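Local coordinates for protein pullulanase (Bacillus acidopullulyticus, PDB 2WAN) that hydrolyses the alpha-1,6-glucosidic linkages of pullulan and probably of branched starch polysaccharides, consistent with a debranching enzyme of the alpha-amylase superfamily, at residues A853-N858 and W865-V870; S885-I890 and H904-V909. All blocks are in the same frame, centred on the assembly; numbering follows the deposited sequence.

Contact 1. Residues A853-N858 and W865-V870; sequences AFELKN and WKNIIV
Phe854 and Val870 face each other as a hydrogen-bonded pair in an antiparallel beta hairpin of the C-terminal all-beta domain. Strands 852-856 and 868-873 form its arms. Four backbone bonds hold the arms together. Phe854 N donates to Val870 O, and Val870 N donates back to Phe854 O. Leu856 and Ile868 repeat the pattern, with Leu856 N 2.8 Å from Ile868 O. Glu855 and Ile869 form the non-hydrogen-bonded pair between them.

The main apolar contact is a CH-pi interaction. Val870 CB lies over one face of the Phe854 ring, 3.5 Å from CZ and offset toward the rim. Both side chains are on the same side of the sheet and lie side by side, pointing the same way. Leu856 and Ile868 meet more loosely on that side, CB to CB. On the other side Glu855 CG packs on Ile869 CG1 at 3.9 Å. The extended Glu855 chain also lays OE2 against the carbons of Asn867, 3.3 Å from CG, with carboxylate and amide planes 72° apart.

Polar contacts gather toward the turn. Asn867 ND2 is hydrogen-bonded to Gln921 OE1. One water accepts from Asn858 N at 3.0 Å and donates to Asn867 OD1 at 2.6 Å.

Contact 2. Residues S885-I890 and H904-V909; sequences SGDWTI and HVMGNV
His904 meets Asp887 and Thr889 at the start of the 904-909 segment. Its ND1 donates to Asp887 OD1 at 2.6 Å, with an N-H...O angle of 149°. The oxygen uses its syn lone pair. Carboxylate and ring are nearly coplanar, 15° apart, though OD1 is tilted somewhat out of the ring plane. Asp887 CG is anti to the backbone N (chi1 -173°), and the carboxylate beyond it reaches the imidazole. Such a close carboxylate would be expected to raise the basicity of the ring. Thr889 runs beside His904, pointing the same way, and its OG1 lies 3.1 Å from His904 CE1. The other ring nitrogen, NE2, is hydrogen-bonded to a glycerol, probably from the crystallisation liquor.

Val905 pairs with Trp888 by two backbone bonds, Trp888 N to Val905 O and Val905 N to Trp888 O, each 2.9 Å. Strand 904-905 is thus joined antiparallel to strand 888-893 in the beta sheet of the C-terminal domain. Val905 CG1 touches Ile890 CD1 at 3.9 Å, the two side chains crossing at about a right angle. Val905 CG2 lies more loosely against Trp888 CB. The Trp888 indole leads away from this strand, and its NE1 is hydrogen-bonded to Pro884 O.

Met906 extends the contact past the paired residues. Its CG rests 3.6 Å from Gly886 O and also lies near Asp887 CA. Gly907 N donates to a water at 2.8 Å, and that water donates to Gly886 O.

In the fold
Both contacts belong to the antiparallel sheet of the C-terminal domain, with centres about 12 Å apart. Contact 1 is mostly buried and joins neighbouring arms of one hairpin. Contact 2 is more exposed and ties the short strand 904-905 to strand 888-893. Strand 915-920 pairs with both 868-873 and 888-893, so it links the two. Trp888 also bridges them directly: its CH2 packs 3.4 Å from Ile869 CD1 and also touches Glu855 and Asn867. The chemistry follows the setting. Contact 1 combines four backbone hydrogen bonds with aromatic and aliphatic packing, and has a water bridge near its turn. Contact 2 has two backbone bonds, a bridging water and a histidine-carboxylate hydrogen bond at the surface.

Contact 1. Residues A853-N858 and W865-V870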
ATOM      1  N   ALA A 853     -20.883 -22.421 -13.277  1.00 11.26           N
ATOM      2  CA  ALA A 853     -21.953 -21.811 -14.081  1.00 10.72           C
ATOM      3  C   ALA A 853     -22.824 -20.940 -13.212  1.00  9.48           C
ATOM      4  O   ALA A 853     -23.194 -21.345 -12.117  1.00 10.61           O
ATOM      5  CB  ALA A 853     -22.811 -22.883 -14.744  1.00 11.46           C
ATOM      6  N   PHE A 854     -23.149 -19.742 -13.702  1.00 10.77           N
ATOM      7  CA  PHE A 854     -24.025 -18.841 -12.940  1.00 10.97           C
ATOM      8  C   PHE A 854     -24.969 -18.063 -13.820  1.00  9.42           C
ATOM      9  O   PHE A 854     -24.746 -17.946 -15.028  1.00 10.13           O
ATOM     10  CB  PHE A 854     -23.227 -17.895 -12.024  1.00 11.53           C
ATOM     11  CG  PHE A 854     -22.255 -17.007 -12.748  1.00 10.77           C
ATOM     12  CD1 PHE A 854     -22.632 -15.730 -13.169  1.00 11.04           C
ATOM     13  CD2 PHE A 854     -20.953 -17.444 -13.000  1.00 12.68           C
ATOM     14  CE1 PHE A 854     -21.721 -14.908 -13.837  1.00 11.45           C
ATOM     15  CE2 PHE A 854     -20.034 -16.625 -13.660  1.00 11.87           C
ATOM     16  CZ  PHE A 854     -20.410 -15.351 -14.070  1.00  9.12           C
ATOM     17  N   GLU A 855     -26.012 -17.513 -13.196  1.00 11.21           N
ATOM     18  CA  GLU A 855     -27.013 -16.735 -13.899  1.00 11.66           C
ATOM     19  C   GLU A 855     -27.170 -15.384 -13.216  1.00 11.53           C
ATOM     20  O   GLU A 855     -27.236 -15.302 -11.972  1.00 12.51           O
ATOM     21  CB  GLU A 855     -28.357 -17.481 -13.907  1.00 11.89           C
ATOM     22  CG  GLU A 855     -29.419 -16.797 -14.766  1.00 10.86           C
ATOM     23  CD  GLU A 855     -30.770 -17.535 -14.737  1.00 15.60           C
ATOM     24  OE1 GLU A 855     -30.936 -18.490 -13.937  1.00 16.21           O
ATOM     25  OE2 GLU A 855     -31.655 -17.161 -15.532  1.00 13.52           O
ATOM     26  N   LEU A 856     -27.203 -14.338 -14.046  1.00  9.79           N
ATOM     27  CA  LEU A 856     -27.426 -12.952 -13.616  1.00 10.68           C
ATOM     28  C   LEU A 856     -28.856 -12.649 -14.021  1.00  9.45           C
ATOM     29  O   LEU A 856     -29.177 -12.578 -15.217  1.00 11.11           O
ATOM     30  CB  LEU A 856     -26.421 -11.997 -14.311  1.00  9.75           C
ATOM     31  CG  LEU A 856     -24.937 -12.365 -14.120  1.00 11.50           C
ATOM     32  CD1 LEU A 856     -24.001 -11.443 -14.904  1.00 11.79           C
ATOM     33  CD2 LEU A 856     -24.550 -12.358 -12.633  1.00 11.62           C
ATOM     34  N   LYS A 857     -29.741 -12.509 -13.028  1.00 10.20           N
ATOM     35  CA  LYS A 857     -31.177 -12.435 -13.299  1.00 11.50           C
ATOM     36  C   LYS A 857     -31.747 -11.040 -13.129  1.00 14.02           C
ATOM     37  O   LYS A 857     -31.122 -10.188 -12.517  1.00 12.96           O
ATOM     38  CB  LYS A 857     -31.938 -13.360 -12.344  1.00 13.07           C
ATOM     39  CG  LYS A 857     -31.476 -14.818 -12.405  1.00 16.43           C
ATOM     40  CD  LYS A 857     -31.994 -15.583 -11.175  1.00 23.40           C
ATOM     41  CE  LYS A 857     -31.336 -15.041  -9.904  1.00 34.99           C
ATOM     42  NZ  LYS A 857     -32.055 -15.370  -8.637  1.00 39.65           N
ATOM     43  N   ASN A 858     -32.964 -10.856 -13.634  1.00 14.79           N
ATOM     44  CA  ASN A 858     -33.805  -9.712 -13.254  1.00 18.83           C
ATOM     45  C   ASN A 858     -33.310  -8.406 -13.889  1.00 14.38           C
ATOM     46  O   ASN A 858     -33.407  -7.373 -13.251  1.00 14.88           O
ATOM     47  CB  ASN A 858     -33.850  -9.501 -11.705  1.00 19.14           C
ATOM     48  CG  ASN A 858     -34.229 -10.758 -10.906  1.00 25.74           C
ATOM     49  OD1 ASN A 858     -35.189 -11.466 -11.257  1.00 20.02           O
ATOM     50  ND2 ASN A 858     -33.482 -11.021  -9.790  1.00 16.13           N
ATOM     51  N   TRP A 865     -30.323  -7.098 -20.917  1.00  9.20           N
ATOM     52  CA  TRP A 865     -30.624  -8.538 -21.029  1.00  9.51           C
ATOM     53  C   TRP A 865     -31.244  -9.035 -19.715  1.00  9.95           C
ATOM     54  O   TRP A 865     -30.674  -8.847 -18.637  1.00 10.56           O
ATOM     55  CB  TRP A 865     -29.354  -9.342 -21.352  1.00 10.14           C
ATOM     56  CG  TRP A 865     -28.860  -9.165 -22.766  1.00  8.52           C
ATOM     57  CD1 TRP A 865     -29.533  -8.633 -23.829  1.00 10.01           C
ATOM     58  CD2 TRP A 865     -27.582  -9.604 -23.276  1.00 10.86           C
ATOM     59  NE1 TRP A 865     -28.732  -8.674 -24.973  1.00 12.10           N
ATOM     60  CE2 TRP A 865     -27.535  -9.265 -24.651  1.00  9.90           C
ATOM     61  CE3 TRP A 865     -26.463 -10.211 -22.687  1.00 11.47           C
ATOM     62  CZ2 TRP A 865     -26.423  -9.551 -25.465  1.00  9.72           C
ATOM     63  CZ3 TRP A 865     -25.346 -10.485 -23.492  1.00 10.13           C
ATOM     64  CH2 TRP A 865     -25.336 -10.159 -24.863  1.00 11.86           C
ATOM     65  N   LYS A 866     -32.412  -9.686 -19.812  1.00 10.97           N
ATOM     66  CA  LYS A 866     -33.136 -10.149 -18.621  1.00 11.30           C
ATOM     67  C   LYS A 866     -32.319 -11.141 -17.777  1.00 10.50           C
ATOM     68  O   LYS A 866     -32.131 -10.956 -16.559  1.00 10.65           O
ATOM     69  CB  LYS A 866     -34.473 -10.805 -19.033  1.00 11.37           C
ATOM     70  CG  LYS A 866     -35.283 -11.298 -17.837  1.00 12.78           C
ATOM     71  CD  LYS A 866     -36.640 -11.852 -18.264  1.00 19.64           C
ATOM     72  CE  LYS A 866     -37.501 -12.162 -17.048  1.00 22.28           C
ATOM     73  NZ  LYS A 866     -38.836 -12.722 -17.452  1.00 35.83           N
ATOM     74  N   ASN A 867     -31.870 -12.214 -18.430  1.00 10.36           N
ATOM     75  CA  ASN A 867     -31.074 -13.235 -17.788  1.00 11.10           C
ATOM     76  C   ASN A 867     -29.809 -13.449 -18.608  1.00  9.36           C
ATOM     77  O   ASN A 867     -29.884 -13.538 -19.851  1.00 10.21           O
ATOM     78  CB  ASN A 867     -31.867 -14.561 -17.724  1.00 11.91           C
ATOM     79  CG  ASN A 867     -33.089 -14.471 -16.830  1.00 17.77           C
ATOM     80  OD1 ASN A 867     -33.056 -13.860 -15.750  1.00 13.88           O
ATOM     81  ND2 ASN A 867     -34.188 -15.082 -17.276  1.00 14.57           N
ATOM     82  N   ILE A 868     -28.672 -13.515 -17.918  1.00  9.48           N
ATOM     83  CA  ILE A 868     -27.407 -13.878 -18.549  1.00  9.44           C
ATOM     84  C   ILE A 868     -26.849 -15.114 -17.873  1.00 10.83           C
ATOM     85  O   ILE A 868     -26.767 -15.186 -16.644  1.00 10.36           O
ATOM     86  CB  ILE A 868     -26.367 -12.737 -18.448  1.00  9.98           C
ATOM     87  CG1 ILE A 868     -26.969 -11.420 -18.970  1.00 11.19           C
ATOM     88  CG2 ILE A 868     -25.060 -13.125 -19.204  1.00 13.36           C
ATOM     89  CD1 ILE A 868     -26.055 -10.211 -18.845  1.00 12.82           C
ATOM     90  N   ILE A 869     -26.458 -16.105 -18.679  1.00  8.72           N
ATOM     91  CA  ILE A 869     -25.771 -17.272 -18.116  1.00 11.27           C
ATOM     92  C   ILE A 869     -24.317 -17.291 -18.569  1.00  9.17           C
ATOM     93  O   ILE A 869     -24.034 -17.058 -19.733  1.00 10.85           O
ATOM     94  CB  ILE A 869     -26.452 -18.615 -18.485  1.00  9.94           C
ATOM     95  CG1 ILE A 869     -27.738 -18.774 -17.689  1.00  9.92           C
ATOM     96  CG2 ILE A 869     -25.476 -19.813 -18.217  1.00 11.72           C
ATOM     97  CD1 ILE A 869     -28.600 -19.964 -18.158  1.00 13.40           C
ATOM     98  N   VAL A 870     -23.403 -17.526 -17.625  1.00  7.95           N
ATOM     99  CA  VAL A 870     -21.984 -17.698 -17.947  1.00  9.01           C
ATOM    100  C   VAL A 870     -21.558 -19.067 -17.397  1.00 10.81           C
ATOM    101  O   VAL A 870     -21.903 -19.410 -16.267  1.00 11.30           O
ATOM    102  CB  VAL A 870     -21.102 -16.609 -17.260  1.00 11.33           C
ATOM    103  CG1 VAL A 870     -19.595 -16.870 -17.463  1.00 10.26           C
ATOM    104  CG2 VAL A 870     -21.472 -15.206 -17.764  1.00 11.67           C
TER
HETATM  105  O   HOH W   1     -35.017 -12.867 -14.384  1.00 27.34           O

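Contact 2. Residues S885-I890 and H904-V909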
ATOM      1  N   SER A 885     -35.933 -22.708 -17.828  1.00 17.36           N
ATOM      2  CA  SER A 885     -36.972 -22.693 -18.862  1.00 17.27           C
ATOM      3  C   SER A 885     -36.779 -21.592 -19.904  1.00 15.95           C
ATOM      4  O   SER A 885     -36.120 -20.574 -19.641  1.00 16.43           O
ATOM      5  CB  SER A 885     -38.363 -22.547 -18.212  1.00 19.68           C
ATOM      6  OG  SER A 885     -38.467 -21.291 -17.559  1.00 26.05           O
ATOM      7  N   GLY A 886     -37.343 -21.818 -21.090  1.00 15.42           N
ATOM      8  CA  GLY A 886     -37.411 -20.795 -22.112  1.00 18.08           C
ATOM      9  C   GLY A 886     -36.337 -20.885 -23.173  1.00 17.18           C
ATOM     10  O   GLY A 886     -35.471 -21.770 -23.135  1.00 17.50           O
ATOM     11  N   ASP A 887     -36.431 -19.975 -24.134  1.00 16.27           N
ATOM     12  CA  ASP A 887     -35.482 -19.882 -25.237  1.00 18.26           C
ATOM     13  C   ASP A 887     -34.232 -19.124 -24.805  1.00 17.48           C
ATOM     14  O   ASP A 887     -34.326 -18.014 -24.260  1.00 17.50           O
ATOM     15  CB  ASP A 887     -36.133 -19.168 -26.425  1.00 20.19           C
ATOM     16  CG  ASP A 887     -35.247 -19.188 -27.665  1.00 26.52           C
ATOM     17  OD1 ASP A 887     -34.776 -18.118 -28.080  1.00 34.21           O
ATOM     18  OD2 ASP A 887     -34.986 -20.287 -28.193  1.00 34.07           O
ATOM     19  N   TRP A 888     -33.069 -19.718 -25.074  1.00 16.38           N
ATOM     20  CA  TRP A 888     -31.774 -19.081 -24.798  1.00 14.68           C
ATOM     21  C   TRP A 888     -31.022 -18.734 -26.079  1.00 14.47           C
ATOM     22  O   TRP A 888     -30.945 -19.537 -27.015  1.00 13.96           O
ATOM     23  CB  TRP A 888     -30.912 -19.961 -23.879  1.00 13.09           C
ATOM     24  CG  TRP A 888     -31.486 -20.037 -22.515  1.00 12.78           C
ATOM     25  CD1 TRP A 888     -32.405 -20.950 -22.056  1.00 13.71           C
ATOM     26  CD2 TRP A 888     -31.222 -19.146 -21.425  1.00 12.82           C
ATOM     27  NE1 TRP A 888     -32.730 -20.673 -20.747  1.00 14.44           N
ATOM     28  CE2 TRP A 888     -32.010 -19.581 -20.329  1.00 14.55           C
ATOM     29  CE3 TRP A 888     -30.382 -18.021 -21.263  1.00 11.62           C
ATOM     30  CZ2 TRP A 888     -31.997 -18.928 -19.083  1.00 14.37           C
ATOM     31  CZ3 TRP A 888     -30.359 -17.382 -20.025  1.00 13.58           C
ATOM     32  CH2 TRP A 888     -31.172 -17.832 -18.951  1.00 13.49           C
ATOM     33  N   THR A 889     -30.491 -17.516 -26.123  1.00 10.71           N
ATOM     34  CA  THR A 889     -29.675 -17.057 -27.236  1.00 11.10           C
ATOM     35  C   THR A 889     -28.205 -17.233 -26.871  1.00 12.05           C
ATOM     36  O   THR A 889     -27.757 -16.703 -25.859  1.00 10.88           O
ATOM     37  CB  THR A 889     -29.956 -15.558 -27.551  1.00 11.98           C
ATOM     38  OG1 THR A 889     -31.340 -15.391 -27.862  1.00 15.84           O
ATOM     39  CG2 THR A 889     -29.112 -15.101 -28.750  1.00 12.00           C
ATOM     40  N   ILE A 890     -27.452 -17.976 -27.689  1.00 10.29           N
ATOM     41  CA  ILE A 890     -26.007 -18.127 -27.478  1.00 10.87           C
ATOM     42  C   ILE A 890     -25.322 -16.858 -27.977  1.00 11.04           C
ATOM     43  O   ILE A 890     -25.524 -16.461 -29.115  1.00 13.09           O
ATOM     44  CB  ILE A 890     -25.441 -19.354 -28.250  1.00  9.17           C
ATOM     45  CG1 ILE A 890     -26.157 -20.638 -27.801  1.00 12.10           C
ATOM     46  CG2 ILE A 890     -23.919 -19.443 -28.044  1.00 11.80           C
ATOM     47  CD1 ILE A 890     -26.008 -21.812 -28.808  1.00 14.94           C
ATOM     48  N   HIS A 904     -29.909 -20.383 -31.194  1.00 15.94           N
ATOM     49  CA  HIS A 904     -30.839 -20.505 -30.061  1.00 14.97           C
ATOM     50  C   HIS A 904     -30.915 -21.945 -29.587  1.00 15.73           C
ATOM     51  O   HIS A 904     -30.852 -22.884 -30.406  1.00 17.33           O
ATOM     52  CB  HIS A 904     -32.241 -20.041 -30.471  1.00 16.03           C
ATOM     53  CG  HIS A 904     -32.325 -18.571 -30.746  1.00 17.21           C
ATOM     54  ND1 HIS A 904     -32.924 -17.687 -29.875  1.00 23.35           N
ATOM     55  CD2 HIS A 904     -31.846 -17.827 -31.772  1.00 18.39           C
ATOM     56  CE1 HIS A 904     -32.839 -16.463 -30.367  1.00 19.55           C
ATOM     57  NE2 HIS A 904     -32.176 -16.519 -31.509  1.00 17.87           N
ATOM     58  N   VAL A 905     -31.058 -22.125 -28.273  1.00 12.83           N
ATOM     59  CA  VAL A 905     -31.211 -23.463 -27.688  1.00 13.57           C
ATOM     60  C   VAL A 905     -32.216 -23.431 -26.541  1.00 15.16           C
ATOM     61  O   VAL A 905     -32.463 -22.364 -25.948  1.00 14.81           O
ATOM     62  CB  VAL A 905     -29.868 -24.035 -27.152  1.00 14.83           C
ATOM     63  CG1 VAL A 905     -28.895 -24.370 -28.303  1.00 15.93           C
ATOM     64  CG2 VAL A 905     -29.241 -23.070 -26.135  1.00 16.10           C
ATOM     65  N   MET A 906     -32.806 -24.593 -26.246  1.00 14.76           N
ATOM     66  CA  MET A 906     -33.592 -24.803 -25.032  1.00 13.14           C
ATOM     67  C   MET A 906     -33.151 -26.073 -24.327  1.00 14.21           C
ATOM     68  O   MET A 906     -32.710 -27.024 -24.975  1.00 15.73           O
ATOM     69  CB  MET A 906     -35.088 -24.919 -25.349  1.00 17.30           C
ATOM     70  CG  MET A 906     -35.632 -23.745 -26.094  1.00 20.78           C
ATOM     71  SD  MET A 906     -37.351 -24.024 -26.580  1.00 30.20           S
ATOM     72  CE  MET A 906     -38.114 -24.204 -24.999  1.00 22.93           C
ATOM     73  N   GLY A 907     -33.292 -26.088 -23.006  1.00 12.27           N
ATOM     74  CA  GLY A 907     -33.138 -27.309 -22.199  1.00 13.78           C
ATOM     75  C   GLY A 907     -31.741 -27.666 -21.758  1.00 13.03           C
ATOM     76  O   GLY A 907     -31.493 -27.860 -20.570  1.00 14.14           O
ATOM     77  N   ASN A 908     -30.834 -27.774 -22.725  1.00 14.77           N
ATOM     78  CA  ASN A 908     -29.481 -28.217 -22.475  1.00 17.03           C
ATOM     79  C   ASN A 908     -28.586 -27.586 -23.532  1.00 15.22           C
ATOM     80  O   ASN A 908     -29.038 -27.280 -24.643  1.00 18.03           O
ATOM     81  CB  ASN A 908     -29.428 -29.758 -22.549  1.00 17.60           C
ATOM     82  CG  ASN A 908     -28.160 -30.348 -21.969  1.00 28.93           C
ATOM     83  OD1 ASN A 908     -28.022 -30.507 -20.750  1.00 34.59           O
ATOM     84  ND2 ASN A 908     -27.249 -30.746 -22.849  1.00 32.37           N
ATOM     85  N   VAL A 909     -27.321 -27.373 -23.184  1.00 13.30           N
ATOM     86  CA  VAL A 909     -26.357 -26.808 -24.138  1.00 14.37           C
ATOM     87  C   VAL A 909     -24.958 -27.367 -23.882  1.00 15.31           C
ATOM     88  O   VAL A 909     -24.580 -27.635 -22.731  1.00 14.01           O
ATOM     89  CB  VAL A 909     -26.355 -25.240 -24.097  1.00 15.64           C
ATOM     90  CG1 VAL A 909     -25.823 -24.724 -22.774  1.00 17.30           C
ATOM     91  CG2 VAL A 909     -25.582 -24.642 -25.293  1.00 17.05           C
TER
HETATM   92  O   HOH W   2     -34.577 -23.988 -21.669  1.00 14.27           O